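Local coordinates for putative large adhesion protein (Lap) involved in biofilm formation (PDB 6M8M) that probably helps the bacterium attach to surfaces and form biofilms, through a calcium-dependent PA14 domain that binds glucose, at residues A[129-134]-A[139-144]. Residues are numbered along the deposited sequence; the frame is centred on the assembly and turned at random.
Sequences YQFRVR and YRIEVN
Val133 lays its CG1 methyl over the middle of the Tyr139 ring, 3.5 Å from the centroid, a CH-pi contact. With CG1 anti to the backbone N (chi1 -179°), its other methyl, CG2, meets Ile141 CD1 tip to tip at 3.7 Å. That same CD1 also sits over a face of Phe131, 4.1 Å from the centroid and displaced toward the rim, while Ile141 CG2 lies 3.7 Å from Phe131 CE2. Isoleucine suits this place because its CG1-CD1 arm reaches both Val133 and the Phe131 face, while the CG2 branch packs on the CD2-CE2-CZ side of the same ring. Val143 finishes the row, its CG2 coming to the edge of the Phe131 ring, 4.0 Å from CE2.

In Tyr139 a chi1 of 58°, with CG between the backbone N and carbonyl carbon, holds one ring face against Val133 CG1, which comes from the opposite direction. Its hydroxyl OH lies 2.8 Å from a water in the plane of the ring, which in turn donates a weak bond to Val133 O, so tyrosine brings a greasy face and a polar rim to one spot.

The strands run nearly antiparallel (164°) with axes 9.7 Å apart, and no hydrogen bond joins them: they belong to facing sheets of the PA14 beta-sandwich, joined by a tight connection. Strand 128-136 pairs instead with strands 158-166 and 186-194. Phe202 meets Phe131 edge-to-face, and Val148 touches both Phe131 and Ile141. Alternation turns Arg132 outward to a salt bridge with Glu191. Cohesion between the layers here is therefore chiefly apolar, resting on methyl-to-ring fit, while one water links the Tyr139 hydroxyl only weakly to Val133 O.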
loop_
_atom_site.group_PDB
_atom_site.type_symbol
_atom_site.label_atom_id
_atom_site.label_comp_id
_atom_site.label_asym_id
_atom_site.label_seq_id
_atom_site.Cartn_x
_atom_site.Cartn_y
_atom_site.Cartn_z
ATOM N N TYR A 129 12.957 -6.044 12.151
ATOM C CA TYR A 129 11.615 -6.379 11.708
ATOM C C TYR A 129 11.651 -6.803 10.247
ATOM O O TYR A 129 12.665 -6.683 9.563
ATOM C CB TYR A 129 10.679 -5.174 11.908
ATOM C CG TYR A 129 10.613 -4.710 13.351
ATOM C CD1 TYR A 129 9.731 -5.295 14.241
ATOM C CD2 TYR A 129 11.447 -3.703 13.821
ATOM C CE1 TYR A 129 9.680 -4.888 15.563
ATOM C CE2 TYR A 129 11.395 -3.295 15.146
ATOM C CZ TYR A 129 10.519 -3.896 16.011
ATOM O OH TYR A 129 10.437 -3.499 17.345
ATOM N N GLN A 130 10.514 -7.281 9.748
ATOM C CA GLN A 130 10.450 -7.825 8.400
ATOM C C GLN A 130 9.004 -7.865 7.943
ATOM O O GLN A 130 8.130 -8.337 8.672
ATOM C CB GLN A 130 11.040 -9.233 8.392
ATOM C CG GLN A 130 11.093 -9.906 7.047
ATOM C CD GLN A 130 11.717 -11.280 7.152
ATOM O OE1 GLN A 130 11.447 -12.012 8.095
ATOM N NE2 GLN A 130 12.567 -11.628 6.204
ATOM N N PHE A 131 8.769 -7.402 6.716
ATOM C CA PHE A 131 7.464 -7.487 6.086
ATOM C C PHE A 131 7.373 -8.723 5.196
ATOM O O PHE A 131 8.362 -9.183 4.622
ATOM C CB PHE A 131 7.211 -6.262 5.208
ATOM C CG PHE A 131 6.962 -4.986 5.957
ATOM C CD1 PHE A 131 5.712 -4.702 6.458
ATOM C CD2 PHE A 131 7.969 -4.046 6.106
ATOM C CE1 PHE A 131 5.480 -3.500 7.125
ATOM C CE2 PHE A 131 7.735 -2.852 6.766
ATOM C CZ PHE A 131 6.489 -2.578 7.270
ATOM N N ARG A 132 6.149 -9.211 5.040
ATOM C CA ARG A 132 5.785 -10.196 4.027
ATOM C C ARG A 132 4.525 -9.675 3.354
ATOM O O ARG A 132 3.602 -9.227 4.037
ATOM C CB ARG A 132 5.582 -11.588 4.614
ATOM C CG ARG A 132 5.265 -12.625 3.548
ATOM C CD ARG A 132 5.314 -14.024 4.115
ATOM N NE ARG A 132 4.211 -14.255 5.019
ATOM C CZ ARG A 132 3.972 -15.410 5.631
ATOM N NH1 ARG A 132 4.782 -16.445 5.431
ATOM N NH2 ARG A 132 2.930 -15.525 6.436
ATOM N N VAL A 133 4.491 -9.716 2.026
ATOM C CA VAL A 133 3.438 -9.055 1.256
ATOM C C VAL A 133 2.865 -10.028 0.245
ATOM O O VAL A 133 3.619 -10.660 -0.499
ATOM C CB VAL A 133 3.966 -7.802 0.527
ATOM C CG1 VAL A 133 2.840 -7.123 -0.256
ATOM C CG2 VAL A 133 4.626 -6.832 1.508
ATOM N N ARG A 134 1.545 -10.125 0.198
ATOM C CA ARG A 134 0.854 -10.808 -0.881
ATOM C C ARG A 134 0.129 -9.733 -1.687
ATOM O O ARG A 134 -0.673 -8.970 -1.128
ATOM C CB ARG A 134 -0.143 -11.836 -0.363
ATOM C CG ARG A 134 -0.849 -12.575 -1.506
ATOM C CD ARG A 134 -1.642 -13.755 -0.986
ATOM N NE ARG A 134 -2.289 -14.521 -2.047
ATOM C CZ ARG A 134 -1.684 -15.436 -2.785
ATOM N NH1 ARG A 134 -0.407 -15.714 -2.616
ATOM N NH2 ARG A 134 -2.380 -16.077 -3.715
ATOM N N TYR A 139 4.315 -3.354 -5.760
ATOM C CA TYR A 139 4.391 -2.515 -4.575
ATOM C C TYR A 139 5.844 -2.262 -4.205
ATOM O O TYR A 139 6.759 -2.975 -4.632
ATOM C CB TYR A 139 3.689 -3.149 -3.353
ATOM C CG TYR A 139 4.273 -4.499 -3.035
ATOM C CD1 TYR A 139 3.839 -5.621 -3.712
ATOM C CD2 TYR A 139 5.316 -4.653 -2.126
ATOM C CE1 TYR A 139 4.391 -6.858 -3.489
ATOM C CE2 TYR A 139 5.898 -5.908 -1.902
ATOM C CZ TYR A 139 5.426 -7.002 -2.597
ATOM O OH TYR A 139 5.995 -8.250 -2.390
ATOM N N ARG A 140 6.034 -1.252 -3.358
ATOM C CA ARG A 140 7.301 -1.017 -2.682
ATOM C C ARG A 140 7.001 -0.511 -1.280
ATOM O O ARG A 140 6.142 0.367 -1.113
ATOM C CB ARG A 140 8.170 0.007 -3.406
ATOM C CG ARG A 140 9.477 0.267 -2.628
ATOM C CD ARG A 140 10.412 1.198 -3.340
ATOM N NE ARG A 140 11.009 0.539 -4.489
ATOM C CZ ARG A 140 11.738 1.165 -5.396
ATOM N NH1 ARG A 140 11.946 2.475 -5.301
ATOM N NH2 ARG A 140 12.232 0.488 -6.412
ATOM N N ILE A 141 7.706 -1.047 -0.286
ATOM C CA ILE A 141 7.685 -0.551 1.087
ATOM C C ILE A 141 9.055 0.029 1.404
ATOM O O ILE A 141 10.077 -0.634 1.207
ATOM C CB ILE A 141 7.355 -1.666 2.101
ATOM C CG1 ILE A 141 6.070 -2.392 1.700
ATOM C CG2 ILE A 141 7.297 -1.077 3.510
ATOM C CD1 ILE A 141 5.583 -3.412 2.698
ATOM N N GLU A 142 9.073 1.251 1.902
ATOM C CA GLU A 142 10.286 1.910 2.364
ATOM C C GLU A 142 10.138 2.273 3.833
ATOM O O GLU A 142 9.073 2.727 4.266
ATOM C CB GLU A 142 10.548 3.178 1.547
ATOM C CG GLU A 142 10.939 2.902 0.112
ATOM C CD GLU A 142 10.990 4.149 -0.755
ATOM O OE1 GLU A 142 10.583 5.230 -0.276
ATOM O OE2 GLU A 142 11.438 4.041 -1.919
ATOM N N VAL A 143 11.192 2.055 4.610
ATOM C CA VAL A 143 11.249 2.455 6.014
ATOM C C VAL A 143 12.440 3.381 6.144
ATOM O O VAL A 143 13.559 3.020 5.755
ATOM C CB VAL A 143 11.367 1.250 6.952
ATOM C CG1 VAL A 143 11.672 1.712 8.378
ATOM C CG2 VAL A 143 10.075 0.441 6.923
ATOM N N ASN A 144 12.190 4.598 6.622
ATOM C CA ASN A 144 13.226 5.622 6.723
ATOM C C ASN A 144 13.943 5.788 5.390
ATOM O O ASN A 144 15.168 5.945 5.325
ATOM C CB ASN A 144 14.185 5.318 7.864
ATOM C CG ASN A 144 13.572 5.625 9.221
ATOM O OD1 ASN A 144 12.879 6.630 9.388
ATOM N ND2 ASN A 144 13.796 4.743 10.185
HETATM O O HOH W 1 4.511 -10.149 -3.761
#